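Ornithine carbamoyltransferase, mitochondrial (Coccidioides immitis, PDB 3SDS) catalyses the transfer of the carbamoyl group from carbamoyl phosphate to L-ornithine, giving L-citrulline and phosphate in arginine biosynthesis. Local coordinates at residues L40-K52 against E332-A344. Numbering follows the deposited sequence.
Sequences LVRNASSYKKTIK and ENRLWAAISALEA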
ATOM      1  N   LEU A  40     -14.210   6.821  25.322  1.00 38.04           N
ATOM      2  CA  LEU A  40     -13.740   6.177  24.085  1.00 37.17           C
ATOM      3  C   LEU A  40     -14.743   5.108  23.624  1.00 37.22           C
ATOM      4  O   LEU A  40     -15.041   4.978  22.423  1.00 36.93           O
ATOM      5  CB  LEU A  40     -12.335   5.576  24.265  1.00 36.51           C
ATOM      6  CG  LEU A  40     -11.129   6.519  24.445  1.00 36.71           C
ATOM      7  CD1 LEU A  40      -9.835   5.732  24.560  1.00 35.42           C
ATOM      8  CD2 LEU A  40     -11.016   7.505  23.296  1.00 36.36           C
ATOM      9  N   VAL A  41     -15.287   4.373  24.588  1.00 37.27           N
ATOM     10  CA  VAL A  41     -16.239   3.336  24.278  1.00 37.42           C
ATOM     11  C   VAL A  41     -17.579   3.935  23.813  1.00 37.98           C
ATOM     12  O   VAL A  41     -18.113   3.514  22.778  1.00 38.13           O
ATOM     13  CB  VAL A  41     -16.370   2.295  25.449  1.00 38.11           C
ATOM     14  CG1 VAL A  41     -17.494   1.302  25.197  1.00 37.75           C
ATOM     15  CG2 VAL A  41     -15.062   1.528  25.613  1.00 37.07           C
ATOM     16  N   ARG A  42     -18.116   4.922  24.531  1.00 38.29           N
ATOM     17  CA  ARG A  42     -19.354   5.563  24.047  1.00 39.07           C
ATOM     18  C   ARG A  42     -19.188   6.154  22.638  1.00 38.42           C
ATOM     19  O   ARG A  42     -20.048   5.951  21.780  1.00 38.71           O
ATOM     20  CB  ARG A  42     -19.898   6.599  25.026  1.00 40.08           C
ATOM     21  CG  ARG A  42     -20.545   5.968  26.262  1.00 42.80           C
ATOM     22  CD  ARG A  42     -21.057   7.002  27.263  1.00 46.04           C
ATOM     23  NE  ARG A  42     -19.965   7.777  27.854  1.00 47.41           N
ATOM     24  CZ  ARG A  42     -19.591   7.709  29.125  1.00 48.54           C
ATOM     25  NH1 ARG A  42     -20.220   6.900  29.970  1.00 48.59           N
ATOM     26  NH2 ARG A  42     -18.580   8.456  29.556  1.00 49.38           N
ATOM     27  N   ASN A  43     -18.071   6.840  22.392  1.00 37.37           N
ATOM     28  CA  ASN A  43     -17.808   7.413  21.071  1.00 37.10           C
ATOM     29  C   ASN A  43     -17.824   6.363  19.935  1.00 36.35           C
ATOM     30  O   ASN A  43     -18.451   6.593  18.882  1.00 36.68           O
ATOM     31  CB  ASN A  43     -16.512   8.261  21.054  1.00 36.72           C
ATOM     32  CG  ASN A  43     -16.592   9.517  21.954  1.00 38.83           C
ATOM     33  OD1 ASN A  43     -17.640   9.831  22.551  1.00 42.27           O
ATOM     34  ND2 ASN A  43     -15.473  10.227  22.068  1.00 36.61           N
ATOM     35  N   ALA A  44     -17.160   5.221  20.155  1.00 35.15           N
ATOM     36  CA  ALA A  44     -17.148   4.130  19.177  1.00 34.18           C
ATOM     37  C   ALA A  44     -18.570   3.614  18.930  1.00 34.59           C
ATOM     38  O   ALA A  44     -18.992   3.447  17.778  1.00 34.43           O
ATOM     39  CB  ALA A  44     -16.209   2.999  19.612  1.00 33.25           C
ATOM     40  N   SER A  45     -19.318   3.400  20.006  1.00 34.79           N
ATOM     41  CA  SER A  45     -20.702   2.982  19.874  1.00 35.84           C
ATOM     42  C   SER A  45     -21.544   3.960  19.013  1.00 37.14           C
ATOM     43  O   SER A  45     -22.316   3.531  18.122  1.00 37.93           O
ATOM     44  CB  SER A  45     -21.328   2.850  21.244  1.00 36.15           C
ATOM     45  OG  SER A  45     -22.657   2.434  21.089  1.00 36.73           O
ATOM     46  N   SER A  46     -21.393   5.259  19.302  1.00 36.81           N
ATOM     47  CA  SER A  46     -22.085   6.322  18.605  1.00 37.10           C
ATOM     48  C   SER A  46     -21.718   6.377  17.112  1.00 37.30           C
ATOM     49  O   SER A  46     -22.614   6.386  16.242  1.00 37.88           O
ATOM     50  CB  SER A  46     -21.741   7.651  19.267  1.00 37.47           C
ATOM     51  OG  SER A  46     -22.519   8.708  18.738  1.00 36.95           O
ATOM     52  N   TYR A  47     -20.410   6.417  16.819  1.00 36.11           N
ATOM     53  CA  TYR A  47     -19.934   6.511  15.437  1.00 35.75           C
ATOM     54  C   TYR A  47     -20.403   5.314  14.594  1.00 35.82           C
ATOM     55  O   TYR A  47     -20.750   5.466  13.402  1.00 36.28           O
ATOM     56  CB  TYR A  47     -18.399   6.663  15.379  1.00 34.92           C
ATOM     57  CG  TYR A  47     -17.828   7.900  16.076  1.00 35.16           C
ATOM     58  CD1 TYR A  47     -18.552   9.111  16.136  1.00 36.78           C
ATOM     59  CD2 TYR A  47     -16.555   7.872  16.652  1.00 34.50           C
ATOM     60  CE1 TYR A  47     -18.031  10.248  16.784  1.00 36.22           C
ATOM     61  CE2 TYR A  47     -16.020   9.007  17.299  1.00 34.97           C
ATOM     62  CZ  TYR A  47     -16.760  10.188  17.353  1.00 37.23           C
ATOM     63  OH  TYR A  47     -16.239  11.304  17.987  1.00 39.20           O
ATOM     64  N   LYS A  48     -20.420   4.140  15.235  1.00 35.34           N
ATOM     65  CA  LYS A  48     -20.883   2.870  14.645  1.00 35.32           C
ATOM     66  C   LYS A  48     -22.349   2.929  14.201  1.00 36.19           C
ATOM     67  O   LYS A  48     -22.702   2.523  13.089  1.00 36.59           O
ATOM     68  CB  LYS A  48     -20.663   1.720  15.654  1.00 35.14           C
ATOM     69  CG  LYS A  48     -21.379   0.405  15.321  1.00 35.55           C
ATOM     70  CD  LYS A  48     -20.872  -0.764  16.147  1.00 32.88           C
ATOM     71  CE  LYS A  48     -21.564  -2.056  15.708  1.00 34.01           C
ATOM     72  NZ  LYS A  48     -21.350  -3.178  16.705  1.00 34.58           N
ATOM     73  N   LYS A  49     -23.200   3.452  15.072  1.00 36.80           N
ATOM     74  CA  LYS A  49     -24.629   3.559  14.775  1.00 38.07           C
ATOM     75  C   LYS A  49     -24.909   4.535  13.607  1.00 38.41           C
ATOM     76  O   LYS A  49     -25.725   4.241  12.735  1.00 39.68           O
ATOM     77  CB  LYS A  49     -25.407   3.932  16.046  1.00 38.58           C
ATOM     78  CG  LYS A  49     -26.753   3.296  16.130  1.00 40.72           C
ATOM     79  CD  LYS A  49     -27.789   4.172  16.821  1.00 44.15           C
ATOM     80  CE  LYS A  49     -29.180   3.851  16.229  1.00 47.45           C
ATOM     81  NZ  LYS A  49     -30.336   4.252  17.082  1.00 49.70           N
ATOM     82  N   THR A  50     -24.216   5.675  13.594  1.00 37.57           N
ATOM     83  CA  THR A  50     -24.387   6.686  12.537  1.00 37.79           C
ATOM     84  C   THR A  50     -23.905   6.161  11.180  1.00 37.45           C
ATOM     85  O   THR A  50     -24.654   6.233  10.203  1.00 38.10           O
ATOM     86  CB  THR A  50     -23.611   8.023  12.843  1.00 37.48           C
ATOM     87  OG1 THR A  50     -23.941   8.526  14.144  1.00 37.10           O
ATOM     88  CG2 THR A  50     -23.909   9.086  11.819  1.00 37.23           C
ATOM     89  N   ILE A  51     -22.661   5.654  11.126  1.00 36.08           N
ATOM     90  CA  ILE A  51     -22.036   5.193   9.857  1.00 35.44           C
ATOM     91  C   ILE A  51     -22.754   3.949   9.242  1.00 36.44           C
ATOM     92  O   ILE A  51     -22.971   3.882   8.027  1.00 36.19           O
ATOM     93  CB  ILE A  51     -20.489   5.000  10.025  1.00 33.91           C
ATOM     94  CG1 ILE A  51     -19.816   6.357  10.233  1.00 33.22           C
ATOM     95  CG2 ILE A  51     -19.843   4.286   8.820  1.00 32.18           C
ATOM     96  CD1 ILE A  51     -18.466   6.322  10.952  1.00 31.21           C
ATOM     97  N   LYS A  52     -23.171   3.004  10.090  1.00 36.96           N
ATOM     98  CA  LYS A  52     -23.894   1.816   9.592  1.00 38.37           C
ATOM     99  C   LYS A  52     -25.275   2.102   9.082  1.00 39.87           C
ATOM    100  O   LYS A  52     -25.861   1.218   8.492  1.00 40.90           O
ATOM    101  CB  LYS A  52     -23.946   0.663  10.596  1.00 37.57           C
ATOM    102  CG  LYS A  52     -22.593   0.049  10.785  1.00 37.06           C
ATOM    103  CD  LYS A  52     -22.587  -1.094  11.756  1.00 37.94           C
ATOM    104  CE  LYS A  52     -22.947  -2.388  11.071  1.00 37.66           C
ATOM    105  NZ  LYS A  52     -22.687  -3.480  12.011  1.00 37.98           N
ATOM    106  N   GLU A 332     -15.395  -7.069  14.273  1.00 39.02           N
ATOM    107  CA  GLU A 332     -15.808  -5.809  13.637  1.00 38.60           C
ATOM    108  C   GLU A 332     -15.655  -4.574  14.541  1.00 37.83           C
ATOM    109  O   GLU A 332     -15.356  -3.467  14.042  1.00 37.74           O
ATOM    110  CB  GLU A 332     -17.258  -5.899  13.127  1.00 39.49           C
ATOM    111  CG  GLU A 332     -17.823  -4.569  12.592  1.00 39.74           C
ATOM    112  CD  GLU A 332     -19.322  -4.560  12.350  1.00 42.16           C
ATOM    113  OE1 GLU A 332     -19.940  -5.639  12.184  1.00 44.33           O
ATOM    114  OE2 GLU A 332     -19.888  -3.450  12.319  1.00 42.72           O
ATOM    115  N   ASN A 333     -15.863  -4.740  15.848  1.00 36.83           N
ATOM    116  CA  ASN A 333     -15.699  -3.612  16.766  1.00 36.12           C
ATOM    117  C   ASN A 333     -14.259  -3.051  16.820  1.00 35.72           C
ATOM    118  O   ASN A 333     -14.021  -2.014  17.452  1.00 35.17           O
ATOM    119  CB  ASN A 333     -16.219  -3.960  18.165  1.00 36.41           C
ATOM    120  CG  ASN A 333     -17.766  -4.093  18.226  1.00 38.02           C
ATOM    121  OD1 ASN A 333     -18.501  -3.513  17.413  1.00 37.91           O
ATOM    122  ND2 ASN A 333     -18.252  -4.856  19.206  1.00 38.51           N
ATOM    123  N   ARG A 334     -13.303  -3.724  16.159  1.00 35.67           N
ATOM    124  CA  ARG A 334     -11.954  -3.186  16.041  1.00 35.48           C
ATOM    125  C   ARG A 334     -11.961  -1.914  15.181  1.00 35.65           C
ATOM    126  O   ARG A 334     -11.244  -0.931  15.474  1.00 35.39           O
ATOM    127  CB  ARG A 334     -10.981  -4.221  15.472  1.00 36.04           C
ATOM    128  CG  ARG A 334     -10.452  -5.272  16.492  1.00 36.74           C
ATOM    129  CD  ARG A 334      -9.663  -4.637  17.666  1.00 37.83           C
ATOM    130  NE  ARG A 334      -8.327  -4.161  17.289  1.00 38.30           N
ATOM    131  CZ  ARG A 334      -7.258  -4.961  17.165  1.00 40.40           C
ATOM    132  NH1 ARG A 334      -7.375  -6.273  17.375  1.00 39.69           N
ATOM    133  NH2 ARG A 334      -6.069  -4.463  16.812  1.00 40.33           N
ATOM    134  N   LEU A 335     -12.789  -1.930  14.133  1.00 35.72           N
ATOM    135  CA  LEU A 335     -12.894  -0.801  13.228  1.00 34.94           C
ATOM    136  C   LEU A 335     -13.368   0.418  14.002  1.00 34.85           C
ATOM    137  O   LEU A 335     -12.748   1.488  13.915  1.00 34.70           O
ATOM    138  CB  LEU A 335     -13.816  -1.115  12.048  1.00 35.13           C
ATOM    139  CG  LEU A 335     -14.184   0.030  11.073  1.00 35.33           C
ATOM    140  CD1 LEU A 335     -12.970   0.766  10.491  1.00 35.12           C
ATOM    141  CD2 LEU A 335     -15.103  -0.430   9.950  1.00 34.54           C
ATOM    142  N   TRP A 336     -14.445   0.240  14.769  1.00 34.89           N
ATOM    143  CA  TRP A 336     -15.076   1.335  15.523  1.00 34.67           C
ATOM    144  C   TRP A 336     -14.161   1.844  16.657  1.00 34.68           C
ATOM    145  O   TRP A 336     -14.087   3.067  16.897  1.00 35.30           O
ATOM    146  CB  TRP A 336     -16.509   0.968  15.980  1.00 34.54           C
ATOM    147  CG  TRP A 336     -17.270   0.243  14.858  1.00 35.47           C
ATOM    148  CD1 TRP A 336     -17.695  -1.069  14.858  1.00 35.22           C
ATOM    149  CD2 TRP A 336     -17.615   0.766  13.559  1.00 34.57           C
ATOM    150  NE1 TRP A 336     -18.291  -1.374  13.660  1.00 33.96           N
ATOM    151  CE2 TRP A 336     -18.243  -0.276  12.842  1.00 34.20           C
ATOM    152  CE3 TRP A 336     -17.456   2.021  12.937  1.00 35.61           C
ATOM    153  CZ2 TRP A 336     -18.721  -0.105  11.528  1.00 35.56           C
ATOM    154  CZ3 TRP A 336     -17.931   2.196  11.618  1.00 34.37           C
ATOM    155  CH2 TRP A 336     -18.558   1.135  10.933  1.00 35.44           C
ATOM    156  N   ALA A 337     -13.415   0.936  17.290  1.00 33.96           N
ATOM    157  CA  ALA A 337     -12.461   1.317  18.325  1.00 33.47           C
ATOM    158  C   ALA A 337     -11.252   2.119  17.791  1.00 33.64           C
ATOM    159  O   ALA A 337     -10.801   3.069  18.435  1.00 33.75           O
ATOM    160  CB  ALA A 337     -12.008   0.096  19.076  1.00 33.66           C
ATOM    161  N   ALA A 338     -10.745   1.764  16.610  1.00 33.86           N
ATOM    162  CA  ALA A 338      -9.676   2.554  15.980  1.00 33.86           C
ATOM    163  C   ALA A 338     -10.092   3.985  15.629  1.00 34.27           C
ATOM    164  O   ALA A 338      -9.284   4.921  15.798  1.00 34.72           O
ATOM    165  CB  ALA A 338      -9.127   1.856  14.758  1.00 33.54           C
ATOM    166  N   ILE A 339     -11.330   4.165  15.148  1.00 34.33           N
ATOM    167  CA  ILE A 339     -11.812   5.505  14.787  1.00 34.29           C
ATOM    168  C   ILE A 339     -11.804   6.379  16.041  1.00 34.62           C
ATOM    169  O   ILE A 339     -11.311   7.525  16.032  1.00 34.90           O
ATOM    170  CB  ILE A 339     -13.241   5.499  14.133  1.00 34.96           C
ATOM    171  CG1 ILE A 339     -13.218   4.900  12.703  1.00 34.14           C
ATOM    172  CG2 ILE A 339     -13.869   6.936  14.140  1.00 33.85           C
ATOM    173  CD1 ILE A 339     -14.616   4.645  12.075  1.00 30.60           C
ATOM    174  N   SER A 340     -12.337   5.815  17.120  1.00 34.52           N
ATOM    175  CA  SER A 340     -12.448   6.522  18.397  1.00 34.61           C
ATOM    176  C   SER A 340     -11.058   6.919  18.914  1.00 34.42           C
ATOM    177  O   SER A 340     -10.837   8.083  19.296  1.00 34.75           O
ATOM    178  CB  SER A 340     -13.155   5.620  19.408  1.00 34.65           C
ATOM    179  OG  SER A 340     -13.386   6.267  20.635  1.00 35.20           O
ATOM    180  N   ALA A 341     -10.127   5.960  18.885  1.00 33.36           N
ATOM    181  CA  ALA A 341      -8.797   6.174  19.434  1.00 33.39           C
ATOM    182  C   ALA A 341      -7.970   7.176  18.631  1.00 33.95           C
ATOM    183  O   ALA A 341      -7.294   8.043  19.219  1.00 34.29           O
ATOM    184  CB  ALA A 341      -8.056   4.865  19.591  1.00 32.89           C
ATOM    185  N   LEU A 342      -8.020   7.057  17.303  1.00 33.98           N
ATOM    186  CA  LEU A 342      -7.310   7.990  16.435  1.00 34.39           C
ATOM    187  C   LEU A 342      -7.901   9.396  16.531  1.00 35.23           C
ATOM    188  O   LEU A 342      -7.136  10.365  16.533  1.00 36.32           O
ATOM    189  CB  LEU A 342      -7.301   7.528  14.968  1.00 34.30           C
ATOM    190  CG  LEU A 342      -6.665   6.197  14.574  1.00 33.00           C
ATOM    191  CD1 LEU A 342      -7.330   5.685  13.314  1.00 32.32           C
ATOM    192  CD2 LEU A 342      -5.181   6.334  14.358  1.00 30.74           C
ATOM    193  N   GLU A 343      -9.231   9.533  16.592  1.00 35.27           N
ATOM    194  CA  GLU A 343      -9.809  10.867  16.822  1.00 36.29           C
ATOM    195  C   GLU A 343      -9.273  11.497  18.109  1.00 36.69           C
ATOM    196  O   GLU A 343      -8.926  12.693  18.128  1.00 36.97           O
ATOM    197  CB  GLU A 343     -11.341  10.852  16.887  1.00 36.95           C
ATOM    198  CG  GLU A 343     -11.975  12.249  16.796  1.00 37.51           C
ATOM    199  CD  GLU A 343     -13.258  12.378  17.612  1.00 41.79           C
ATOM    200  OE1 GLU A 343     -13.686  11.358  18.202  1.00 40.96           O
ATOM    201  OE2 GLU A 343     -13.835  13.508  17.669  1.00 43.96           O
ATOM    202  N   ALA A 344      -9.210  10.688  19.169  1.00 36.24           N
ATOM    203  CA  ALA A 344      -8.825  11.173  20.487  1.00 36.77           C
ATOM    204  C   ALA A 344      -7.360  11.607  20.559  1.00 37.39           C
ATOM    205  O   ALA A 344      -7.034  12.672  21.115  1.00 38.12           O
ATOM    206  CB  ALA A 344      -9.103  10.126  21.511  1.00 36.19           C
TER
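Glu332 OE2 is gripped by two donors: Lys52 NZ, 2.8 Å away, makes a salt bridge to the syn lone pair of that oxygen, while Trp336 NE1 donates from the anti side, with the oxygen lying close to the indole plane. The carboxylate thus joins the helices and holds the indole by its N-H edge; tryptophan suits the place because it combines a broad apolar ring with an N-H donor. Lys48 runs extended across the indole at about a right angle, its chi1 of 167° turning CG away from the backbone N, and lays CD over the five-membered ring in a CH-pi contact, 3.8 Å from the centroid. Beyond the ring, Lys48 NZ donates to a lone pair of Asn333 OD1 at 3.0 Å, and its charge is met by Glu168; Asn333 ND2 in turn bonds Thr165. Ile51 CG2 meets the far edge of the indole at CZ3, and Leu335 CD2 lies against the face opposite Lys48.

Ala44 suits the closest approach, its CA 5.0 Å from that of Trp336, because it brings only a methyl, which rests against Trp336 O. Next to it Ser340 OG donates in the carbonyl plane to Leu40 O (2.8 Å), which also accepts from Ala44 N. Farther along, Tyr47 packs CD2 on Ile339 CG2, and its OH reaches Glu343 OE1 from above the carboxylate plane at 2.6 Å; Arg59 pairs with the other oxygen.

The C-terminal helix 327-347, which also carries Arg334, a probable carbamoyl phosphate ligand as in relatives, crosses back from the ornithine-binding domain to pack on helix 34-51 of the carbamoyl phosphate domain: the helical link between domains known in the aspartate/ornithine carbamoyltransferase family.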